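Long-range contacts in MutT/nudix family protein (Shewanella oneidensis, PDB 3GZ5), which probably acts as an ADP-ribose-dependent transcriptional regulator of NAD metabolism, pairing a Nudix domain with a winged-helix DNA-binding domain: residues T24-L29 with W53-G58; V28-H33 with C108-M113; L170-T175 with Y223-D228. All blocks are in the same frame, centred on the assembly; numbering follows the deposited sequence.

Interaction 1: T24-L29 with W53-G58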
loop_
_atom_site.group_PDB
_atom_site.type_symbol
_atom_site.label_atom_id
_atom_site.label_comp_id
_atom_site.label_asym_id
_atom_site.label_seq_id
_atom_site.Cartn_x
_atom_site.Cartn_y
_atom_site.Cartn_z
ATOM N N THR B 24 -2.511 -16.972 -4.699
ATOM C CA THR B 24 -3.907 -16.731 -4.374
ATOM C C THR B 24 -4.190 -15.241 -4.165
ATOM O O THR B 24 -3.273 -14.409 -4.088
ATOM C CB THR B 24 -4.362 -17.530 -3.135
ATOM O OG1 THR B 24 -3.587 -17.135 -1.993
ATOM C CG2 THR B 24 -4.228 -19.079 -3.363
ATOM N N VAL B 25 -5.466 -14.900 -4.101
ATOM C CA VAL B 25 -5.869 -13.554 -3.759
ATOM C C VAL B 25 -6.772 -13.734 -2.527
ATOM O O VAL B 25 -7.501 -14.706 -2.479
ATOM C CB VAL B 25 -6.584 -12.856 -4.989
ATOM C CG1 VAL B 25 -6.929 -11.434 -4.686
ATOM C CG2 VAL B 25 -5.676 -12.865 -6.214
ATOM N N ASP B 26 -6.674 -12.853 -1.522
ATOM C CA ASP B 26 -7.536 -12.900 -0.324
ATOM C C ASP B 26 -8.071 -11.506 -0.029
ATOM O O ASP B 26 -7.534 -10.522 -0.492
ATOM C CB ASP B 26 -6.774 -13.390 0.927
ATOM C CG ASP B 26 -6.478 -14.891 0.893
ATOM O OD1 ASP B 26 -5.406 -15.312 1.337
ATOM O OD2 ASP B 26 -7.312 -15.664 0.391
ATOM N N ALA B 27 -9.108 -11.444 0.788
ATOM C CA ALA B 27 -9.742 -10.198 1.186
ATOM C C ALA B 27 -10.166 -10.284 2.639
ATOM O O ALA B 27 -10.805 -11.266 3.057
ATOM C CB ALA B 27 -10.947 -9.932 0.333
ATOM N N VAL B 28 -9.769 -9.260 3.397
ATOM C CA VAL B 28 -10.355 -8.939 4.692
ATOM C C VAL B 28 -11.502 -7.943 4.456
ATOM O O VAL B 28 -11.281 -6.752 4.203
ATOM C CB VAL B 28 -9.316 -8.386 5.681
ATOM C CG1 VAL B 28 -9.909 -8.307 7.064
ATOM C CG2 VAL B 28 -8.055 -9.285 5.713
ATOM N N LEU B 29 -12.726 -8.459 4.483
ATOM C CA LEU B 29 -13.906 -7.658 4.304
ATOM C C LEU B 29 -14.492 -7.361 5.677
ATOM O O LEU B 29 -14.856 -8.293 6.409
ATOM C CB LEU B 29 -14.908 -8.419 3.451
ATOM C CG LEU B 29 -16.364 -7.945 3.357
ATOM C CD1 LEU B 29 -16.494 -6.628 2.606
ATOM C CD2 LEU B 29 -17.213 -9.041 2.677
ATOM N N TRP B 53 -11.293 -21.662 10.163
ATOM C CA TRP B 53 -11.807 -20.463 9.498
ATOM C C TRP B 53 -10.677 -19.639 8.916
ATOM O O TRP B 53 -9.560 -19.639 9.425
ATOM C CB TRP B 53 -12.687 -19.618 10.424
ATOM C CG TRP B 53 -13.938 -20.334 10.801
ATOM C CD1 TRP B 53 -14.067 -21.265 11.793
ATOM C CD2 TRP B 53 -15.227 -20.218 10.186
ATOM N NE1 TRP B 53 -15.353 -21.737 11.834
ATOM C CE2 TRP B 53 -16.095 -21.107 10.869
ATOM C CE3 TRP B 53 -15.739 -19.446 9.136
ATOM C CZ2 TRP B 53 -17.443 -21.249 10.535
ATOM C CZ3 TRP B 53 -17.090 -19.576 8.804
ATOM C CH2 TRP B 53 -17.925 -20.480 9.503
ATOM N N GLY B 54 -10.977 -18.954 7.824
ATOM C CA GLY B 54 -9.987 -18.115 7.162
ATOM C C GLY B 54 -10.657 -17.152 6.214
ATOM O O GLY B 54 -11.867 -17.199 6.001
ATOM N N LEU B 55 -9.839 -16.287 5.631
ATOM C CA LEU B 55 -10.300 -15.263 4.695
ATOM C C LEU B 55 -10.944 -15.870 3.456
ATOM O O LEU B 55 -10.506 -16.935 2.975
ATOM C CB LEU B 55 -9.120 -14.379 4.278
ATOM C CG LEU B 55 -8.328 -13.718 5.407
ATOM C CD1 LEU B 55 -7.122 -12.929 4.879
ATOM C CD2 LEU B 55 -9.251 -12.841 6.224
ATOM N N PRO B 56 -11.969 -15.187 2.909
ATOM C CA PRO B 56 -12.401 -15.532 1.556
ATOM C C PRO B 56 -11.252 -15.207 0.593
ATOM O O PRO B 56 -10.493 -14.248 0.830
ATOM C CB PRO B 56 -13.604 -14.620 1.314
ATOM C CG PRO B 56 -13.488 -13.544 2.335
ATOM C CD PRO B 56 -12.745 -14.078 3.490
ATOM N N GLY B 57 -11.103 -16.027 -0.444
ATOM C CA GLY B 57 -9.995 -15.890 -1.366
ATOM C C GLY B 57 -9.680 -17.190 -2.078
ATOM O O GLY B 57 -10.350 -18.196 -1.859
ATOM N N GLY B 58 -8.662 -17.165 -2.931
ATOM C CA GLY B 58 -8.255 -18.343 -3.685
ATOM C C GLY B 58 -7.641 -18.003 -5.031
ATOM O O GLY B 58 -7.090 -16.917 -5.221
#

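Interaction 2: V28-H33 with C108-M113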
loop_
_atom_site.group_PDB
_atom_site.type_symbol
_atom_site.label_atom_id
_atom_site.label_comp_id
_atom_site.label_asym_id
_atom_site.label_seq_id
_atom_site.Cartn_x
_atom_site.Cartn_y
_atom_site.Cartn_z
ATOM N N VAL B 28 -9.769 -9.260 3.397
ATOM C CA VAL B 28 -10.355 -8.939 4.692
ATOM C C VAL B 28 -11.502 -7.943 4.456
ATOM O O VAL B 28 -11.281 -6.752 4.203
ATOM C CB VAL B 28 -9.316 -8.386 5.681
ATOM C CG1 VAL B 28 -9.909 -8.307 7.064
ATOM C CG2 VAL B 28 -8.055 -9.285 5.713
ATOM N N LEU B 29 -12.726 -8.459 4.483
ATOM C CA LEU B 29 -13.906 -7.658 4.304
ATOM C C LEU B 29 -14.492 -7.361 5.677
ATOM O O LEU B 29 -14.856 -8.293 6.409
ATOM C CB LEU B 29 -14.908 -8.419 3.451
ATOM C CG LEU B 29 -16.364 -7.945 3.357
ATOM C CD1 LEU B 29 -16.494 -6.628 2.606
ATOM C CD2 LEU B 29 -17.213 -9.041 2.677
ATOM N N PHE B 30 -14.572 -6.071 6.014
ATOM C CA PHE B 30 -15.151 -5.592 7.274
ATOM C C PHE B 30 -16.504 -4.980 7.038
ATOM O O PHE B 30 -16.775 -4.376 6.000
ATOM C CB PHE B 30 -14.306 -4.473 7.907
ATOM C CG PHE B 30 -12.954 -4.884 8.330
ATOM C CD1 PHE B 30 -12.745 -5.446 9.569
ATOM C CD2 PHE B 30 -11.875 -4.662 7.514
ATOM C CE1 PHE B 30 -11.467 -5.812 9.987
ATOM C CE2 PHE B 30 -10.601 -5.033 7.916
ATOM C CZ PHE B 30 -10.404 -5.610 9.164
ATOM N N THR B 31 -17.348 -5.109 8.048
ATOM C CA THR B 31 -18.545 -4.288 8.145
ATOM C C THR B 31 -18.648 -3.749 9.575
ATOM O O THR B 31 -17.800 -4.021 10.437
ATOM C CB THR B 31 -19.805 -5.070 7.722
ATOM O OG1 THR B 31 -20.898 -4.165 7.579
ATOM C CG2 THR B 31 -20.171 -6.153 8.745
ATOM N N TYR B 32 -19.686 -2.978 9.826
ATOM C CA TYR B 32 -19.940 -2.493 11.151
ATOM C C TYR B 32 -21.372 -2.839 11.542
ATOM O O TYR B 32 -22.322 -2.452 10.871
ATOM C CB TYR B 32 -19.685 -0.992 11.204
ATOM C CG TYR B 32 -20.010 -0.387 12.534
ATOM C CD1 TYR B 32 -19.104 -0.455 13.596
ATOM C CD2 TYR B 32 -21.225 0.267 12.726
ATOM C CE1 TYR B 32 -19.410 0.112 14.812
ATOM C CE2 TYR B 32 -21.543 0.830 13.931
ATOM C CZ TYR B 32 -20.642 0.750 14.969
ATOM O OH TYR B 32 -20.994 1.320 16.156
ATOM N N HIS B 33 -21.521 -3.597 12.617
ATOM C CA HIS B 33 -22.846 -3.983 13.068
ATOM C C HIS B 33 -22.866 -4.255 14.567
ATOM O O HIS B 33 -21.966 -4.916 15.105
ATOM C CB HIS B 33 -23.330 -5.221 12.303
ATOM C CG HIS B 33 -24.786 -5.522 12.492
ATOM N ND1 HIS B 33 -25.236 -6.680 13.096
ATOM C CD2 HIS B 33 -25.891 -4.826 12.138
ATOM C CE1 HIS B 33 -26.556 -6.677 13.117
ATOM N NE2 HIS B 33 -26.979 -5.565 12.536
ATOM N N CYS B 108 -3.319 -9.695 -0.868
ATOM C CA CYS B 108 -4.355 -9.402 0.118
ATOM C C CYS B 108 -4.962 -8.043 -0.091
ATOM O O CYS B 108 -4.244 -7.075 -0.317
ATOM C CB CYS B 108 -3.832 -9.514 1.566
ATOM S SG CYS B 108 -5.245 -9.629 2.770
ATOM N N TYR B 109 -6.296 -8.001 -0.023
ATOM C CA TYR B 109 -7.117 -6.807 -0.176
ATOM C C TYR B 109 -7.846 -6.519 1.133
ATOM O O TYR B 109 -8.080 -7.456 1.929
ATOM C CB TYR B 109 -8.173 -7.021 -1.275
ATOM C CG TYR B 109 -7.594 -6.970 -2.679
ATOM C CD1 TYR B 109 -7.727 -5.824 -3.459
ATOM C CD2 TYR B 109 -6.887 -8.041 -3.199
ATOM C CE1 TYR B 109 -7.182 -5.748 -4.737
ATOM C CE2 TYR B 109 -6.317 -7.977 -4.481
ATOM C CZ TYR B 109 -6.478 -6.834 -5.238
ATOM O OH TYR B 109 -5.924 -6.753 -6.495
ATOM N N THR B 110 -8.161 -5.229 1.353
ATOM C CA THR B 110 -9.147 -4.809 2.349
ATOM C C THR B 110 -10.423 -4.402 1.645
ATOM O O THR B 110 -10.385 -3.745 0.600
ATOM C CB THR B 110 -8.709 -3.583 3.209
ATOM O OG1 THR B 110 -7.436 -3.830 3.789
ATOM C CG2 THR B 110 -9.713 -3.376 4.377
ATOM N N ALA B 111 -11.555 -4.786 2.216
ATOM C CA ALA B 111 -12.813 -4.322 1.704
ATOM C C ALA B 111 -13.773 -3.866 2.804
ATOM O O ALA B 111 -13.639 -4.255 3.976
ATOM C CB ALA B 111 -13.471 -5.410 0.779
ATOM N N LEU B 112 -14.749 -3.059 2.400
ATOM C CA LEU B 112 -15.802 -2.573 3.281
ATOM C C LEU B 112 -17.158 -2.655 2.600
ATOM O O LEU B 112 -17.307 -2.319 1.420
ATOM C CB LEU B 112 -15.523 -1.123 3.726
ATOM C CG LEU B 112 -14.326 -0.771 4.633
ATOM C CD1 LEU B 112 -14.275 0.738 4.955
ATOM C CD2 LEU B 112 -14.421 -1.544 5.942
ATOM N N MET B 113 -18.152 -3.119 3.341
ATOM C CA MET B 113 -19.529 -3.091 2.862
ATOM C C MET B 113 -20.481 -2.969 4.036
ATOM O O MET B 113 -20.081 -3.163 5.175
ATOM C CB MET B 113 -19.864 -4.338 2.050
ATOM C CG MET B 113 -20.009 -5.666 2.827
ATOM S SD MET B 113 -20.697 -6.911 1.681
ATOM C CE MET B 113 -20.405 -8.377 2.583
#

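Interaction 3: L170-T175 with Y223-D228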
loop_
_atom_site.group_PDB
_atom_site.type_symbol
_atom_site.label_atom_id
_atom_site.label_comp_id
_atom_site.label_asym_id
_atom_site.label_seq_id
_atom_site.Cartn_x
_atom_site.Cartn_y
_atom_site.Cartn_z
ATOM N N LEU B 170 -21.050 1.298 6.527
ATOM C CA LEU B 170 -22.413 1.642 6.995
ATOM C C LEU B 170 -23.466 1.483 5.918
ATOM O O LEU B 170 -23.158 1.584 4.740
ATOM C CB LEU B 170 -22.447 3.090 7.487
ATOM C CG LEU B 170 -21.386 3.414 8.518
ATOM C CD1 LEU B 170 -21.306 4.945 8.723
ATOM C CD2 LEU B 170 -21.729 2.667 9.777
ATOM N N SER B 171 -24.715 1.241 6.295
ATOM C CA SER B 171 -25.740 1.267 5.258
ATOM C C SER B 171 -26.026 2.712 4.876
ATOM O O SER B 171 -25.836 3.641 5.676
ATOM C CB SER B 171 -26.994 0.461 5.613
ATOM O OG SER B 171 -27.589 0.926 6.801
ATOM N N GLU B 172 -26.412 2.900 3.625
ATOM C CA GLU B 172 -26.669 4.216 3.086
ATOM C C GLU B 172 -28.191 4.398 3.035
ATOM O O GLU B 172 -28.895 3.456 2.672
ATOM C CB GLU B 172 -26.054 4.309 1.689
ATOM C CG GLU B 172 -25.209 5.549 1.449
ATOM C CD GLU B 172 -23.716 5.348 1.698
ATOM O OE1 GLU B 172 -23.311 4.445 2.483
ATOM O OE2 GLU B 172 -22.935 6.121 1.104
ATOM N N PRO B 173 -28.711 5.579 3.434
ATOM C CA PRO B 173 -27.997 6.734 3.997
ATOM C C PRO B 173 -27.675 6.535 5.484
ATOM O O PRO B 173 -28.319 5.719 6.156
ATOM C CB PRO B 173 -29.006 7.873 3.842
ATOM C CG PRO B 173 -30.332 7.200 4.003
ATOM C CD PRO B 173 -30.164 5.828 3.349
ATOM N N PHE B 174 -26.691 7.273 5.987
ATOM C CA PHE B 174 -26.335 7.211 7.407
ATOM C C PHE B 174 -26.312 8.605 8.035
ATOM O O PHE B 174 -26.276 9.613 7.331
ATOM C CB PHE B 174 -24.958 6.538 7.591
ATOM C CG PHE B 174 -23.859 7.184 6.787
ATOM C CD1 PHE B 174 -23.406 6.594 5.621
ATOM C CD2 PHE B 174 -23.306 8.404 7.181
ATOM C CE1 PHE B 174 -22.407 7.189 4.877
ATOM C CE2 PHE B 174 -22.319 9.010 6.439
ATOM C CZ PHE B 174 -21.862 8.397 5.289
ATOM N N THR B 175 -26.306 8.662 9.364
ATOM C CA THR B 175 -26.199 9.948 10.054
ATOM C C THR B 175 -24.758 10.218 10.383
ATOM O O THR B 175 -23.917 9.332 10.359
ATOM C CB THR B 175 -27.028 9.995 11.347
ATOM O OG1 THR B 175 -26.544 9.000 12.260
ATOM C CG2 THR B 175 -28.510 9.751 11.045
ATOM N N TYR B 223 -27.139 11.066 5.178
ATOM C CA TYR B 223 -26.148 11.381 4.170
ATOM C C TYR B 223 -25.772 10.146 3.367
ATOM O O TYR B 223 -25.844 9.029 3.876
ATOM C CB TYR B 223 -24.886 11.943 4.809
ATOM C CG TYR B 223 -25.053 13.247 5.570
ATOM C CD1 TYR B 223 -24.926 14.493 4.921
ATOM C CD2 TYR B 223 -25.310 13.241 6.948
ATOM C CE1 TYR B 223 -25.054 15.693 5.627
ATOM C CE2 TYR B 223 -25.447 14.429 7.656
ATOM C CZ TYR B 223 -25.304 15.648 7.006
ATOM O OH TYR B 223 -25.447 16.818 7.736
ATOM N N CYS B 224 -25.375 10.359 2.113
ATOM C CA CYS B 224 -24.744 9.303 1.309
ATOM C C CYS B 224 -23.326 9.732 1.056
ATOM O O CYS B 224 -23.036 10.942 1.037
ATOM C CB CYS B 224 -25.435 9.157 -0.055
ATOM S SG CYS B 224 -27.125 8.636 0.051
ATOM N N LEU B 225 -22.465 8.751 0.808
ATOM C CA LEU B 225 -21.118 9.027 0.325
ATOM C C LEU B 225 -21.115 9.364 -1.163
ATOM O O LEU B 225 -21.724 8.654 -1.972
ATOM C CB LEU B 225 -20.178 7.834 0.580
ATOM C CG LEU B 225 -19.745 7.568 2.025
ATOM C CD1 LEU B 225 -18.795 6.376 2.148
ATOM C CD2 LEU B 225 -19.104 8.816 2.609
ATOM N N LYS B 226 -20.437 10.455 -1.507
ATOM C CA LYS B 226 -20.009 10.685 -2.872
ATOM C C LYS B 226 -19.031 9.574 -3.256
ATOM O O LYS B 226 -18.213 9.160 -2.433
ATOM C CB LYS B 226 -19.322 12.044 -3.010
ATOM C CG LYS B 226 -20.286 13.196 -3.035
ATOM C CD LYS B 226 -19.584 14.500 -3.243
ATOM C CE LYS B 226 -20.465 15.622 -2.739
ATOM N NZ LYS B 226 -19.817 16.956 -2.868
ATOM N N PRO B 227 -19.155 9.046 -4.486
ATOM C CA PRO B 227 -18.137 8.140 -5.055
ATOM C C PRO B 227 -16.693 8.543 -4.679
ATOM O O PRO B 227 -15.928 7.691 -4.199
ATOM C CB PRO B 227 -18.344 8.290 -6.558
ATOM C CG PRO B 227 -19.873 8.536 -6.683
ATOM C CD PRO B 227 -20.311 9.242 -5.396
ATOM N N ASP B 228 -16.345 9.825 -4.869
ATOM C CA ASP B 228 -14.963 10.300 -4.654
ATOM C C ASP B 228 -14.445 10.224 -3.201
ATOM O O ASP B 228 -13.281 10.543 -2.947
ATOM C CB ASP B 228 -14.716 11.685 -5.298
ATOM C CG ASP B 228 -15.202 12.869 -4.430
ATOM O OD1 ASP B 228 -14.712 14.006 -4.651
ATOM O OD2 ASP B 228 -16.088 12.691 -3.552
HETATM O O HOH W 1 -22.936 6.200 -1.886
#

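Interaction 1: T24-L29 with W53-G58
Leu55 rests its branched end on Val28: CD2 lies 3.8 Å from Val28 CG2, with CD1 almost as near, and the two side chains meet at a slant. CG of Leu55 is anti to its own carbonyl carbon (chi1 -55°), and beyond it CD1 also reaches CB of Asp26. Leu148 and Ile149 of helix 145-162 close over Leu55, so this end of the contact is buried and tight. Next to it the Pro56 ring leans on the backbone, its CD 3.4 Å from Ala27 O, while Pro56 O accepts Ala27 N at 3.1 Å. An alanine in place of Leu55 would probably leave Val28 CG2 and Asp26 CB without their partner across this contact and open a gap beneath helix 145-162. Toward Gly58 the contact becomes more open to solvent and rests on backbone atoms. Val25 and Gly58 form an antiparallel hydrogen-bonded pair, with Val25 N to Gly58 O and Gly58 N to Val25 O both at 2.8 Å. Thr24 flanks this pair, its CA making a CA-H...O contact to Gly58 O and its CB and CG2 lying beside that carbonyl. Gly57 has no side chain, which lets Asp26 OD2 come within 3.2 Å of Gly57 CA; OD1 of Asp26 is hydrogen-bonded to Thr106 OG1, which also binds Thr24 OG1. Gly57 and Gly58 both take backbone angles suited to glycine. A short antiparallel strand of this kind, docked on a central strand and leading toward helix 68-80, is consistent with the entry to the Nudix motif in the Nudix fold.

Interaction 2: V28-H33 with C108-M113
Met113 drives its extended chain against Leu29, the two side chains crossing at about a right angle. Its methyl CE sits 3.3 Å from Leu29 CD2, tighter than usual for two carbons, and its CG touches Leu29 CD1. The same CD1 fills the shallow hollow left by the small side chain of Ala111, 3.7 Å from Ala111 CB. Leu29 CG is anti to the backbone N (chi1 166°) and chi2 (69°) sets the methyls: CD1 touches both Ala111 CB and Met113 CG, while CD2 meets Met113 CE. Leu76 of helix 68-80 covers Leu29 on this face. The opposite face carries Val28, Phe30, Thr110 and Leu112. Here the Phe30 ring presents its edge to Thr110, CG2 standing 4.0 Å from CE2 near the ring plane, and Leu112 CD2 wedges in against Phe30 CB at 3.5 Å. Ala152 and Leu156 of helix 145-162 lie against Phe30, so helices pack on both faces of the sheet. Between the faces the parallel strands are stitched by backbone bonds: Phe30 N to Ala111 O (2.9 Å) and Ala111 N to Val28 O (2.8 Å) run through the middle, and Met113 N to Phe30 O (3.2 Å) is the longer last one. Thr31 OG1 then donates to Met113 O at 2.7 Å. Apart from this hydroxyl bond, these side chains meet through carbon, so the hold rests on paired backbone groups and close hydrophobic fit, as expected of a strand pair buried at the centre of the chain.

Interaction 3: L170-T175 with Y223-D228
The ring of Phe174 forms the apolar centre, its rim against Leu225: CZ is 3.9 Å from Leu225 CD2 and Leu225 CG also lies at the edge, in plane, the two side chains crossing at about a right angle. Phe174 CG sits between its own N and carbonyl carbon (chi1 54°). Over one ring face, above its centre, lies Tyr223 O, 3.8 Å from the plane; Leu170 CD1 covers the opposite face toward the rim. Leu206 of strand 206-213 and Leu179 of helix 176-187 add to this core. Outward comes the backbone pair: Phe174 N donates to Tyr223 O at 2.9 Å and Tyr223 N to Phe174 O at 2.7 Å, which makes an antiparallel hydrogen-bonded pair. Pro173, preceded by a cis peptide bond, places CB 4.3 Å from Cys224 SG. At the exposed edge Glu172 bends at chi2, its CG lying 3.9 Å from the same sulfur, and brings OE2 to Leu225 N at 2.7 Å in an almost straight bond (169°). The N-H reaches the anti side of the carboxylate, out of its plane by 32°. A water also donates to OE2 and to Leu225 O, bridging the carboxylate to the backbone. The short, weakly bonded strand 174-175 is an outer strand of the three-stranded antiparallel sheet of the winged-helix domain, beside strand 220-225. Two donors on one carboxylate oxygen would favour the ionised form of Glu172, so that a hydrophobic ring inside and a probably charged side chain outside hold the same strand edge.

How the interactions relate
Interactions 1 and 2 start from the same strand, sharing Val28 and Leu29, with centres 11 Å apart. They place strands 57-58 and 104-112 beside strand 22-33 in one Nudix sheet, joined by a probable hydrogen bond from Tyr109 N to Asp26 O (2.8 Å) and by Val25 CG1 packing on Tyr109 CE2. A bound sodium ion, held by Ile122, Val125 and Val128, touches neither contact: it lies about 12 Å from the side chain of Pro56 and about 11 Å from that of Met113. Interaction 3 belongs to the winged-helix domain, its centre about 16 Å from that of interaction 2, yet Tyr32 CD2 meets Leu170 CD2 at 3.8 Å, linking the two domains.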